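Putative phosphonate binding protein for ABC transporter (Prochlorococcus marinus str. MIT 9301, PDB 5LQ5) binds inorganic phosphite strongly, and methylphosphonate and phosphate only very weakly, probably as the periplasmic solute-binding component of an ABC transporter. Local coordinates at residues T51-K56 and L73-S78; K109-L114 and E195-T200; A160-V165 and K189-L194. All blocks are in the same frame, centred on the assembly; numbering follows the deposited sequence. Where two conformers were deposited one is given.

Interaction 1: residues T51-K56 and L73-S78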
ATOM      1  N   THR A  51      10.710   7.479   6.925  1.00 19.40           N
ATOM      2  CA  THR A  51      11.912   8.054   7.563  1.00 20.55           C
ATOM      3  C   THR A  51      13.214   7.479   6.934  1.00 21.08           C
ATOM      4  O   THR A  51      14.178   8.169   6.762  1.00 22.91           O
ATOM      5  CB  THR A  51      11.859   7.769   9.081  0.50 21.71           C
ATOM      6  OG1 THR A  51      10.685   8.398   9.621  0.50 18.60           O
ATOM      7  CG2 THR A  51      13.131   8.255   9.805  0.50 28.42           C
ATOM      8  N   GLY A  52      13.204   6.222   6.533  1.00 19.35           N
ATOM      9  CA  GLY A  52      14.372   5.618   5.854  1.00 20.30           C
ATOM     10  C   GLY A  52      14.627   6.300   4.507  1.00 22.26           C
ATOM     11  O   GLY A  52      15.756   6.468   4.047  1.00 22.48           O
ATOM     12  N   PHE A  53      13.547   6.718   3.870  1.00 20.74           N
ATOM     13  CA  PHE A  53      13.664   7.455   2.601  1.00 20.03           C
ATOM     14  C   PHE A  53      14.249   8.842   2.899  1.00 20.35           C
ATOM     15  O   PHE A  53      15.216   9.252   2.256  1.00 23.22           O
ATOM     16  CB  PHE A  53      12.332   7.529   1.867  1.00 18.64           C
ATOM     17  CG  PHE A  53      12.430   8.090   0.487  1.00 18.44           C
ATOM     18  CD1 PHE A  53      12.856   7.303  -0.580  1.00 17.80           C
ATOM     19  CD2 PHE A  53      12.180   9.421   0.252  1.00 20.90           C
ATOM     20  CE1 PHE A  53      12.963   7.843  -1.850  1.00 19.64           C
ATOM     21  CE2 PHE A  53      12.304   9.964  -1.005  1.00 22.25           C
ATOM     22  CZ  PHE A  53      12.714   9.183  -2.059  1.00 21.84           C
ATOM     23  N   ARG A  54      13.683   9.536   3.900  1.00 19.66           N
ATOM     24  CA  ARG A  54      14.166  10.860   4.284  1.00 27.14           C
ATOM     25  C   ARG A  54      15.659  10.856   4.650  1.00 24.14           C
ATOM     26  O   ARG A  54      16.380  11.786   4.245  1.00 30.04           O
ATOM     27  CB  ARG A  54      13.334  11.442   5.435  1.00 27.30           C
ATOM     28  CG  ARG A  54      13.767  12.846   5.844  1.00 31.49           C
ATOM     29  CD  ARG A  54      13.038  13.322   7.077  1.00 34.44           C
ATOM     30  NE  ARG A  54      13.258  12.484   8.264  1.00 44.55           N
ATOM     31  CZ  ARG A  54      14.310  12.550   9.080  1.00113.20           C
ATOM     32  NH1 ARG A  54      15.325  13.407   8.872  1.00 64.65           N
ATOM     33  NH2 ARG A  54      14.342  11.731  10.122  1.00 44.46           N
ATOM     34  N   THR A  55      16.116   9.821   5.378  1.00 23.09           N
ATOM     35  CA  THR A  55      17.537   9.734   5.807  1.00 25.16           C
ATOM     36  C   THR A  55      18.475   9.120   4.751  1.00 25.50           C
ATOM     37  O   THR A  55      19.653   8.927   4.993  1.00 27.34           O
ATOM     38  CB  THR A  55      17.718   8.945   7.123  1.00 29.41           C
ATOM     39  OG1 THR A  55      17.248   7.609   6.932  1.00 29.21           O
ATOM     40  CG2 THR A  55      16.967   9.633   8.239  1.00 29.53           C
ATOM     41  N   LYS A  56      17.917   8.741   3.614  1.00 26.93           N
ATOM     42  CA  LYS A  56      18.704   8.186   2.471  1.00 25.84           C
ATOM     43  C   LYS A  56      19.248   6.778   2.752  1.00 29.23           C
ATOM     44  O   LYS A  56      20.185   6.300   2.102  1.00 33.65           O
ATOM     45  CB  LYS A  56      19.795   9.163   2.005  1.00 31.19           C
ATOM     46  CG  LYS A  56      19.191  10.524   1.669  1.00 34.81           C
ATOM     47  CD  LYS A  56      20.046  11.368   0.732  1.00 59.30           C
ATOM     48  CE  LYS A  56      19.557  12.812   0.709  1.00 72.93           C
ATOM     49  NZ  LYS A  56      18.123  12.970   0.316  1.00 75.87           N
ATOM     50  N   LEU A  73       6.951  15.107   0.781  1.00 19.67           N
ATOM     51  CA  LEU A  73       6.923  16.344   1.528  1.00 21.23           C
ATOM     52  C   LEU A  73       8.174  16.490   2.414  1.00 21.31           C
ATOM     53  O   LEU A  73       8.744  17.565   2.517  1.00 22.66           O
ATOM     54  CB  LEU A  73       5.649  16.454   2.361  1.00 21.71           C
ATOM     55  CG  LEU A  73       4.367  16.716   1.574  1.00 22.82           C
ATOM     56  CD1 LEU A  73       3.159  16.485   2.478  1.00 22.88           C
ATOM     57  CD2 LEU A  73       4.347  18.133   0.948  1.00 24.48           C
ATOM     58  N   GLN A  74       8.569  15.396   3.071  1.00 20.54           N
ATOM     59  CA  GLN A  74       9.737  15.356   3.976  1.00 21.93           C
ATOM     60  C   GLN A  74      11.060  15.372   3.233  1.00 24.13           C
ATOM     61  O   GLN A  74      12.078  15.719   3.783  1.00 25.96           O
ATOM     62  CB  GLN A  74       9.693  14.121   4.879  1.00 25.41           C
ATOM     63  CG  GLN A  74       8.595  14.113   5.931  1.00 29.61           C
ATOM     64  CD  GLN A  74       8.994  13.289   7.146  1.00 44.49           C
ATOM     65  OE1 GLN A  74       9.727  12.329   7.017  1.00 34.64           O
ATOM     66  NE2 GLN A  74       8.549  13.693   8.327  1.00 94.47           N
ATOM     67  N   THR A  75      11.009  14.941   1.987  1.00 22.51           N
ATOM     68  CA  THR A  75      12.169  14.723   1.136  1.00 20.21           C
ATOM     69  C   THR A  75      11.987  15.431  -0.216  1.00 21.93           C
ATOM     70  O   THR A  75      11.635  14.790  -1.212  1.00 26.91           O
ATOM     71  CB  THR A  75      12.392  13.208   0.896  1.00 25.39           C
ATOM     72  OG1 THR A  75      12.110  12.495   2.110  1.00 28.88           O
ATOM     73  CG2 THR A  75      13.806  12.906   0.455  1.00 28.80           C
ATOM     74  N   PRO A  76      12.225  16.761  -0.257  1.00 27.83           N
ATOM     75  CA  PRO A  76      12.084  17.539  -1.459  1.00 28.94           C
ATOM     76  C   PRO A  76      12.871  17.063  -2.676  1.00 28.81           C
ATOM     77  O   PRO A  76      13.947  16.459  -2.574  1.00 29.75           O
ATOM     78  CB  PRO A  76      12.566  18.936  -1.047  1.00 42.39           C
ATOM     79  CG  PRO A  76      12.501  18.965   0.413  1.00 41.35           C
ATOM     80  CD  PRO A  76      12.732  17.575   0.868  1.00 29.18           C
ATOM     81  N   ASN A  77      12.253  17.254  -3.832  1.00 30.75           N
ATOM     82  CA  ASN A  77      12.914  17.035  -5.124  1.00 38.62           C
ATOM     83  C   ASN A  77      13.143  15.554  -5.411  1.00 34.21           C
ATOM     84  O   ASN A  77      13.940  15.165  -6.260  1.00 41.42           O
ATOM     85  CB  ASN A  77      14.207  17.851  -5.196  1.00 60.59           C
ATOM     86  CG  ASN A  77      13.938  19.325  -5.001  1.00 94.82           C
ATOM     87  OD1 ASN A  77      14.493  19.953  -4.111  1.00 94.98           O
ATOM     88  ND2 ASN A  77      12.996  19.857  -5.781  1.00 57.93           N
ATOM     89  N   SER A  78      12.415  14.720  -4.680  0.50 28.25           N
ATOM     90  CA  SER A  78      12.359  13.315  -4.988  1.00 24.29           C
ATOM     91  C   SER A  78      11.474  13.148  -6.215  0.50 25.94           C
ATOM     92  O   SER A  78      10.787  14.084  -6.649  0.50 31.89           O
ATOM     93  CB  SER A  78      11.819  12.534  -3.816  0.50 25.55           C
ATOM     94  OG  SER A  78      10.697  13.215  -3.334  0.50 29.31           O
TER
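Two helix ends meet here: the last turn of helix 46-54 lies against the point where helix 65-74 gives way to loop, and the backbones come closest at Arg54 and Thr75, whose CA atoms are 5.4 Å apart. Buried Thr75 makes the largest single contribution. Thr75 CG2, anti to the backbone N, lies beside the CD2-CE2 side of the Phe53 ring, 3.6 Å from Phe53 CE2, while OG1 lies near the plane of that ring at its edge. Thr75 OG1 also sits 3.4 Å from Arg54 CA, but its hydrogen bond runs back into its own helix, to Ala71 O. Phe53 carries its CG anti to the backbone N (chi1 -172°), which swings the ring across to meet Ser78 as well: Ser78 CB lies in the ring plane, 3.8 Å from Phe53 CE2. An alanine at Phe53 would remove the whole ring and would probably leave Thr75 CG2 and Ser78 CB without their main packing partner across this contact. Farther out, the Arg54 chain bends at chi3 and crosses Gln74 obliquely, with Arg54 CD 3.5 Å from Gln74 OE1. The guanidinium and amide planes stand 85° apart, and OE1 is buried by the contact without a hydrogen-bond partner in the model. Lys56, at positive phi, closes helix 46-54 with a Schellman motif, and residues 75-78 form a type II beta turn whose Ser78 OG bonds to Thr75 O at 2.8 Å, nearly along the C=O axis. This is helix-end packing in an alpha/beta lobe of a periplasmic binding protein, where each helix turns back into a strand of the same six-stranded sheet.

Interaction 2: residues K109-L114 and E195-T200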
ATOM      1  N   LYS A 109     -24.082   4.481   2.845  1.00 30.23           N
ATOM      2  CA  LYS A 109     -24.844   4.769   4.095  1.00 28.93           C
ATOM      3  C   LYS A 109     -25.003   3.536   5.019  1.00 27.08           C
ATOM      4  O   LYS A 109     -25.157   3.670   6.254  1.00 33.98           O
ATOM      5  CB  LYS A 109     -26.225   5.368   3.775  1.00 39.00           C
ATOM      6  CG  LYS A 109     -26.199   6.685   3.006  1.00 54.81           C
ATOM      7  CD  LYS A 109     -26.084   7.910   3.896  1.00 71.82           C
ATOM      8  CE  LYS A 109     -26.510   9.164   3.136  1.00 89.95           C
ATOM      9  NZ  LYS A 109     -26.506  10.382   3.987  1.00140.70           N
ATOM     10  N   GLY A 110     -24.898   2.353   4.414  1.00 29.66           N
ATOM     11  CA  GLY A 110     -24.909   1.055   5.117  1.00 34.73           C
ATOM     12  C   GLY A 110     -23.751   0.853   6.094  1.00 27.69           C
ATOM     13  O   GLY A 110     -23.777  -0.024   6.971  1.00 26.59           O
ATOM     14  N   LEU A 111     -22.704   1.653   5.943  1.00 26.31           N
ATOM     15  CA  LEU A 111     -21.580   1.599   6.901  1.00 22.77           C
ATOM     16  C   LEU A 111     -21.997   1.930   8.338  1.00 25.41           C
ATOM     17  O   LEU A 111     -21.303   1.575   9.267  1.00 24.06           O
ATOM     18  CB  LEU A 111     -20.432   2.533   6.481  1.00 22.76           C
ATOM     19  CG  LEU A 111     -19.657   2.130   5.237  1.00 22.42           C
ATOM     20  CD1 LEU A 111     -18.645   3.247   4.926  1.00 25.49           C
ATOM     21  CD2 LEU A 111     -18.967   0.789   5.377  1.00 24.27           C
ATOM     22  N   LYS A 112     -23.142   2.595   8.520  1.00 26.29           N
ATOM     23  CA  LYS A 112     -23.751   2.774   9.854  1.00 27.43           C
ATOM     24  C   LYS A 112     -23.945   1.471  10.628  1.00 24.25           C
ATOM     25  O   LYS A 112     -23.968   1.478  11.873  1.00 27.02           O
ATOM     26  CB  LYS A 112     -25.101   3.532   9.768  1.00 35.98           C
ATOM     27  CG  LYS A 112     -24.966   5.036   9.921  1.00118.82           C
ATOM     28  CD  LYS A 112     -26.230   5.781   9.517  1.00121.61           C
ATOM     29  CE  LYS A 112     -26.489   7.007  10.388  1.00 91.31           C
ATOM     30  NZ  LYS A 112     -25.298   7.873  10.624  1.00 86.59           N
ATOM     31  N   LYS A 113     -24.087   0.363   9.906  1.00 25.99           N
ATOM     32  CA  LYS A 113     -24.222  -0.979  10.538  1.00 26.54           C
ATOM     33  C   LYS A 113     -22.937  -1.412  11.294  1.00 27.77           C
ATOM     34  O   LYS A 113     -22.934  -2.354  12.068  1.00 26.51           O
ATOM     35  CB  LYS A 113     -24.634  -2.039   9.509  1.00 28.37           C
ATOM     36  CG  LYS A 113     -26.050  -1.840   8.959  1.00 36.70           C
ATOM     37  CD  LYS A 113     -26.368  -2.813   7.843  1.00 63.88           C
ATOM     38  CE  LYS A 113     -27.520  -2.358   6.957  1.00 57.52           C
ATOM     39  NZ  LYS A 113     -27.828  -3.338   5.867  1.00 51.95           N
ATOM     40  N   LEU A 114     -21.843  -0.678  11.094  1.00 26.21           N
ATOM     41  CA  LEU A 114     -20.588  -0.984  11.811  1.00 21.63           C
ATOM     42  C   LEU A 114     -20.427  -0.322  13.165  1.00 21.80           C
ATOM     43  O   LEU A 114     -19.485  -0.606  13.927  1.00 24.42           O
ATOM     44  CB  LEU A 114     -19.389  -0.718  10.910  1.00 23.43           C
ATOM     45  CG  LEU A 114     -19.400  -1.502   9.591  1.00 22.02           C
ATOM     46  CD1 LEU A 114     -18.194  -1.136   8.746  1.00 24.18           C
ATOM     47  CD2 LEU A 114     -19.444  -3.017   9.783  1.00 24.22           C
ATOM     48  N   GLU A 195     -16.408 -12.510   5.433  1.00 27.78           N
ATOM     49  CA  GLU A 195     -17.305 -12.165   4.327  1.00 31.85           C
ATOM     50  C   GLU A 195     -17.028 -10.737   3.871  1.00 28.66           C
ATOM     51  O   GLU A 195     -16.783  -9.844   4.689  1.00 27.04           O
ATOM     52  CB  GLU A 195     -18.784 -12.237   4.752  1.00 42.83           C
ATOM     53  CG  GLU A 195     -19.325 -13.627   5.014  1.00 98.14           C
ATOM     54  CD  GLU A 195     -19.830 -14.351   3.764  1.00133.02           C
ATOM     55  OE1 GLU A 195     -19.464 -13.983   2.624  1.00 93.96           O
ATOM     56  OE2 GLU A 195     -20.618 -15.306   3.928  1.00109.48           O
ATOM     57  N   LEU A 196     -17.087 -10.524   2.567  1.00 26.71           N
ATOM     58  CA  LEU A 196     -17.082  -9.168   1.987  1.00 26.22           C
ATOM     59  C   LEU A 196     -18.344  -8.421   2.388  1.00 25.40           C
ATOM     60  O   LEU A 196     -19.474  -8.899   2.156  1.00 31.15           O
ATOM     61  CB  LEU A 196     -16.926  -9.190   0.459  1.00 27.17           C
ATOM     62  CG  LEU A 196     -17.023  -7.849  -0.281  1.00 30.50           C
ATOM     63  CD1 LEU A 196     -15.774  -7.016   0.011  1.00 30.29           C
ATOM     64  CD2 LEU A 196     -17.199  -8.021  -1.781  1.00 42.86           C
ATOM     65  N   PHE A 197     -18.131  -7.217   2.903  1.00 25.33           N
ATOM     66  CA  PHE A 197     -19.199  -6.310   3.387  1.00 23.09           C
ATOM     67  C   PHE A 197     -19.498  -5.177   2.430  1.00 27.44           C
ATOM     68  O   PHE A 197     -20.666  -4.904   2.127  1.00 25.72           O
ATOM     69  CB  PHE A 197     -18.914  -5.803   4.815  1.00 23.02           C
ATOM     70  CG  PHE A 197     -20.009  -4.947   5.415  1.00 24.58           C
ATOM     71  CD1 PHE A 197     -21.222  -5.493   5.791  1.00 27.25           C
ATOM     72  CD2 PHE A 197     -19.827  -3.590   5.619  1.00 24.87           C
ATOM     73  CE1 PHE A 197     -22.219  -4.702   6.331  1.00 26.94           C
ATOM     74  CE2 PHE A 197     -20.805  -2.809   6.193  1.00 25.73           C
ATOM     75  CZ  PHE A 197     -22.040  -3.370   6.525  1.00 26.12           C
ATOM     76  N   TRP A 198     -18.449  -4.506   1.964  1.00 21.73           N
ATOM     77  CA  TRP A 198     -18.578  -3.364   1.047  1.00 23.87           C
ATOM     78  C   TRP A 198     -17.297  -3.129   0.260  1.00 25.81           C
ATOM     79  O   TRP A 198     -16.202  -3.311   0.794  1.00 24.02           O
ATOM     80  CB  TRP A 198     -19.001  -2.091   1.786  1.00 24.49           C
ATOM     81  CG  TRP A 198     -19.419  -0.947   0.943  1.00 26.06           C
ATOM     82  CD1 TRP A 198     -20.460  -0.939   0.051  1.00 31.11           C
ATOM     83  CD2 TRP A 198     -18.884   0.380   0.935  1.00 27.79           C
ATOM     84  NE1 TRP A 198     -20.581   0.282  -0.531  1.00 32.86           N
ATOM     85  CE2 TRP A 198     -19.631   1.122  -0.012  1.00 27.42           C
ATOM     86  CE3 TRP A 198     -17.828   1.017   1.611  1.00 28.91           C
ATOM     87  CZ2 TRP A 198     -19.371   2.463  -0.288  1.00 32.26           C
ATOM     88  CZ3 TRP A 198     -17.582   2.364   1.333  1.00 28.14           C
ATOM     89  CH2 TRP A 198     -18.334   3.059   0.379  1.00 30.75           C
ATOM     90  N   ILE A 199     -17.469  -2.748  -1.006  1.00 24.17           N
ATOM     91  CA  ILE A 199     -16.383  -2.280  -1.875  1.00 24.33           C
ATOM     92  C   ILE A 199     -16.519  -0.757  -2.030  1.00 23.94           C
ATOM     93  O   ILE A 199     -17.575  -0.238  -2.356  1.00 27.97           O
ATOM     94  CB  ILE A 199     -16.363  -2.967  -3.264  1.00 26.86           C
ATOM     95  CG1 ILE A 199     -16.233  -4.482  -3.131  1.00 29.63           C
ATOM     96  CG2 ILE A 199     -15.260  -2.389  -4.130  1.00 29.38           C
ATOM     97  CD1 ILE A 199     -16.606  -5.229  -4.416  1.00 32.65           C
ATOM     98  N   THR A 200     -15.421  -0.045  -1.783  1.00 25.93           N
ATOM     99  CA  THR A 200     -15.411   1.418  -1.835  1.00 22.75           C
ATOM    100  C   THR A 200     -15.331   2.008  -3.245  1.00 22.30           C
ATOM    101  O   THR A 200     -14.945   1.302  -4.199  1.00 24.27           O
ATOM    102  CB  THR A 200     -14.219   2.008  -1.043  1.00 22.25           C
ATOM    103  OG1 THR A 200     -12.968   1.808  -1.751  1.00 22.61           O
ATOM    104  CG2 THR A 200     -14.130   1.393   0.396  1.00 23.58           C
TER
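Leu114 reaches tip to tip toward Phe197 and lays CD2 over one face of the ring, a CH-pi contact 4.3 Å from Leu114 CD2 to the Phe197 ring centroid and 26° off the normal. Phe197 CE2 is the ring atom it approaches most closely. The rim of the same ring takes other neighbours: Gly110 O lies near the ring plane, 3.8 Å from Phe197 CZ, and Leu111 CD2 is also at the edge, 4.1 Å from Phe197 CE2. Lys113 adds its CB near Phe197 CZ. Both Leu111 methyls meet the six-membered ring of Trp198, CD1 3.8 Å from Trp198 CZ3 and CD2 3.9 Å from Trp198 CE3, with the two side chains crossing at about a right angle. Consecutive residues of an extended strand usually point to opposite faces, yet Phe197 and Trp198 both turn toward the 3-10 turns of 109-114. A classic beta bulge opposite Phe94 on strand 92-97 makes this possible, on the edge strand 194-199 of the five-stranded sheet. With each CB already directed that way, a CG anti to the backbone N carries each ring out from the strand into 109-114. Phe136 of helix 127-139 touches Trp198, and Ile105 touches both aromatic side chains.

Interaction 3: residues A160-V165 and K189-L194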
ATOM      1  N   ALA A 160      -2.455  -8.500   8.266  1.00 16.94           N
ATOM      2  CA  ALA A 160      -2.783  -8.519   9.693  1.00 16.63           C
ATOM      3  C   ALA A 160      -4.241  -8.155   9.998  1.00 16.48           C
ATOM      4  O   ALA A 160      -4.833  -8.701  10.919  1.00 18.60           O
ATOM      5  CB  ALA A 160      -1.846  -7.643  10.486  1.00 18.09           C
ATOM      6  N   THR A 161      -4.827  -7.283   9.178  1.00 15.67           N
ATOM      7  CA  THR A 161      -6.239  -6.937   9.310  1.00 16.98           C
ATOM      8  C   THR A 161      -7.116  -8.164   9.062  1.00 18.69           C
ATOM      9  O   THR A 161      -7.977  -8.473   9.840  1.00 17.84           O
ATOM     10  CB  THR A 161      -6.602  -5.819   8.330  1.00 15.68           C
ATOM     11  OG1 THR A 161      -5.811  -4.682   8.656  1.00 17.52           O
ATOM     12  CG2 THR A 161      -8.046  -5.459   8.371  1.00 18.17           C
ATOM     13  N   ILE A 162      -6.809  -8.877   7.976  1.00 18.43           N
ATOM     14  CA  ILE A 162      -7.542 -10.116   7.648  1.00 17.90           C
ATOM     15  C   ILE A 162      -7.447 -11.074   8.848  1.00 19.97           C
ATOM     16  O   ILE A 162      -8.447 -11.635   9.277  1.00 20.09           O
ATOM     17  CB  ILE A 162      -6.981 -10.781   6.371  1.00 20.09           C
ATOM     18  CG1 ILE A 162      -7.349  -9.947   5.145  1.00 20.11           C
ATOM     19  CG2 ILE A 162      -7.471 -12.226   6.256  1.00 23.58           C
ATOM     20  CD1 ILE A 162      -6.563 -10.331   3.894  1.00 23.30           C
ATOM     21  N   ALA A 163      -6.241 -11.237   9.383  1.00 18.50           N
ATOM     22  CA  ALA A 163      -6.027 -12.245  10.437  1.00 19.10           C
ATOM     23  C   ALA A 163      -6.812 -11.915  11.706  1.00 19.82           C
ATOM     24  O   ALA A 163      -7.413 -12.797  12.351  1.00 20.75           O
ATOM     25  CB  ALA A 163      -4.542 -12.419  10.745  1.00 21.51           C
ATOM     26  N   LEU A 164      -6.880 -10.634  12.030  1.00 17.64           N
ATOM     27  CA  LEU A 164      -7.589 -10.166  13.221  1.00 20.83           C
ATOM     28  C   LEU A 164      -9.102 -10.327  13.114  1.00 18.70           C
ATOM     29  O   LEU A 164      -9.762 -10.710  14.071  1.00 20.84           O
ATOM     30  CB  LEU A 164      -7.269  -8.701  13.506  1.00 19.77           C
ATOM     31  CG  LEU A 164      -5.890  -8.406  14.091  1.00 21.69           C
ATOM     32  CD1 LEU A 164      -5.642  -6.898  13.982  1.00 23.85           C
ATOM     33  CD2 LEU A 164      -5.715  -8.907  15.527  1.00 19.11           C
ATOM     34  N   VAL A 165      -9.661  -9.998  11.950  1.00 16.64           N
ATOM     35  CA  VAL A 165     -11.107 -10.135  11.785  1.00 18.14           C
ATOM     36  C   VAL A 165     -11.431 -11.645  11.671  1.00 20.88           C
ATOM     37  O   VAL A 165     -12.402 -12.119  12.254  1.00 20.45           O
ATOM     38  CB  VAL A 165     -11.660  -9.329  10.618  1.00 18.46           C
ATOM     39  CG1 VAL A 165     -13.179  -9.423  10.572  1.00 23.37           C
ATOM     40  CG2 VAL A 165     -11.266  -7.857  10.712  1.00 20.74           C
ATOM     41  N   LYS A 189      -7.652 -20.566   3.966  1.00 29.61           N
ATOM     42  CA  LYS A 189      -7.804 -20.841   5.421  1.00 34.50           C
ATOM     43  C   LYS A 189      -7.742 -19.553   6.283  1.00 35.95           C
ATOM     44  O   LYS A 189      -8.253 -19.467   7.408  1.00 34.87           O
ATOM     45  CB  LYS A 189      -6.731 -21.814   5.894  1.00 54.11           C
ATOM     46  CG  LYS A 189      -6.429 -21.699   7.378  1.00 86.93           C
ATOM     47  CD  LYS A 189      -5.415 -22.709   7.848  1.00117.04           C
ATOM     48  CE  LYS A 189      -4.015 -22.130   7.847  1.00 90.56           C
ATOM     49  NZ  LYS A 189      -3.128 -22.991   8.664  1.00 66.65           N
ATOM     50  N   ARG A 190      -7.094 -18.546   5.734  1.00 35.02           N
ATOM     51  CA  ARG A 190      -6.966 -17.268   6.425  1.00 30.17           C
ATOM     52  C   ARG A 190      -8.204 -16.414   6.340  1.00 28.02           C
ATOM     53  O   ARG A 190      -8.293 -15.375   7.000  1.00 30.58           O
ATOM     54  CB  ARG A 190      -5.798 -16.510   5.851  1.00 35.79           C
ATOM     55  CG  ARG A 190      -4.488 -17.117   6.289  1.00 52.52           C
ATOM     56  CD  ARG A 190      -3.434 -16.411   5.520  1.00 84.16           C
ATOM     57  NE  ARG A 190      -2.093 -16.830   5.819  1.00 50.13           N
ATOM     58  CZ  ARG A 190      -1.037 -16.209   5.301  1.00 47.37           C
ATOM     59  NH1 ARG A 190      -1.215 -15.188   4.460  1.00 53.88           N
ATOM     60  NH2 ARG A 190       0.181 -16.602   5.607  1.00 51.54           N
ATOM     61  N   THR A 191      -9.122 -16.814   5.483  1.00 32.40           N
ATOM     62  CA  THR A 191     -10.323 -16.040   5.200  1.00 30.73           C
ATOM     63  C   THR A 191     -11.606 -16.805   5.454  1.00 26.19           C
ATOM     64  O   THR A 191     -12.676 -16.321   5.140  1.00 28.55           O
ATOM     65  CB  THR A 191     -10.280 -15.493   3.769  1.00 28.87           C
ATOM     66  OG1 THR A 191     -10.197 -16.584   2.843  1.00 34.45           O
ATOM     67  CG2 THR A 191      -9.050 -14.550   3.583  1.00 35.14           C
ATOM     68  N   SER A 192     -11.461 -18.004   6.060  1.00 30.87           N
ATOM     69  CA  SER A 192     -12.580 -18.933   6.335  1.00 31.76           C
ATOM     70  C   SER A 192     -13.749 -18.331   7.081  1.00 31.00           C
ATOM     71  O   SER A 192     -14.889 -18.706   6.869  1.00 38.00           O
ATOM     72  CB  SER A 192     -12.095 -20.176   7.132  1.00 33.77           C
ATOM     73  OG  SER A 192     -11.126 -20.881   6.396  1.00 55.74           O
ATOM     74  N   ASN A 193     -13.467 -17.388   7.973  1.00 29.03           N
ATOM     75  CA  ASN A 193     -14.528 -16.791   8.818  1.00 29.25           C
ATOM     76  C   ASN A 193     -14.931 -15.402   8.408  1.00 26.46           C
ATOM     77  O   ASN A 193     -15.670 -14.739   9.137  1.00 29.94           O
ATOM     78  CB  ASN A 193     -14.123 -16.766  10.273  1.00 29.54           C
ATOM     79  CG  ASN A 193     -13.664 -18.100  10.778  1.00 32.97           C
ATOM     80  OD1 ASN A 193     -12.568 -18.234  11.344  1.00 36.90           O
ATOM     81  ND2 ASN A 193     -14.483 -19.096  10.588  1.00 31.57           N
ATOM     82  N   LEU A 194     -14.508 -15.006   7.207  1.00 26.48           N
ATOM     83  CA  LEU A 194     -14.763 -13.670   6.654  1.00 27.31           C
ATOM     84  C   LEU A 194     -15.656 -13.601   5.459  1.00 29.35           C
ATOM     85  O   LEU A 194     -15.597 -14.450   4.554  1.00 33.46           O
ATOM     86  CB  LEU A 194     -13.454 -13.016   6.197  1.00 26.69           C
ATOM     87  CG  LEU A 194     -12.463 -12.740   7.296  1.00 27.80           C
ATOM     88  CD1 LEU A 194     -11.245 -12.009   6.745  1.00 34.68           C
ATOM     89  CD2 LEU A 194     -13.123 -11.937   8.402  1.00 33.28           C
TER
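This is a buried apolar contact between helix 158-167 and the loop that leads from helix 177-186 into strand 194-199, within the lobe built on the five-stranded sheet. Leu194, the first residue of the strand, points toward the helix and divides its two methyls between residues one turn apart. Leu194 CD2 lies 3.3 Å from Val165 CG1, which is tighter than ordinary van der Waals contact, so the branches are pressed firmly together. Leu194 CD1 lies 3.8 Å from Ile162 CG2 and equally near the backbone O of Ile162. Both pairs of side chains cross at about a right angle. Val165 CG1 (chi1 -175°) and Ile162 CG2, each anti to its own backbone N, are the branches that meet the two Leu194 methyls. The Ile162 CG2 methyl also rests 3.3 Å from Arg190 O and 3.9 Å from the CG2 of Thr191, so this one methyl touches Arg190, Thr191 and Leu194. That loop folds over as a type I beta turn from Thr191 to Leu194, closed by Leu194 N to Thr191 O at 3.1 Å, and it brings the chain round from helix 177-186 into the outermost strand of the mixed sheet in this alpha/beta lobe. Asn166 OD1 accepts from Asn193 N and ties the turn to the helix by a polar link beside the apolar ones. Trp180 of helix 177-186 also touches Leu194, and Thr120 of strand 119-121 meets Val165 from the sheet. The side chain of Ile162 lies about 12 Å from the bound phosphite.

Interaction 1 comes first along the chain and stands apart, its centre 36 Å from that of interaction 2 and 34 Å from that of interaction 3, on the opposite side of the chain's centre. It joins helices 46-54 and 65-74, which belong with the six-stranded sheet, whereas the other two sit around the five-stranded one. Interaction 3 is nested inside the loop closed by interaction 2; their centres are 17 Å apart, and they adjoin where residue 194 runs on into 195, along strand 194-199. The three therefore sample both lobes of a periplasmic binding protein, whose phosphite pocket takes residues from each, among them Tyr46 and His158.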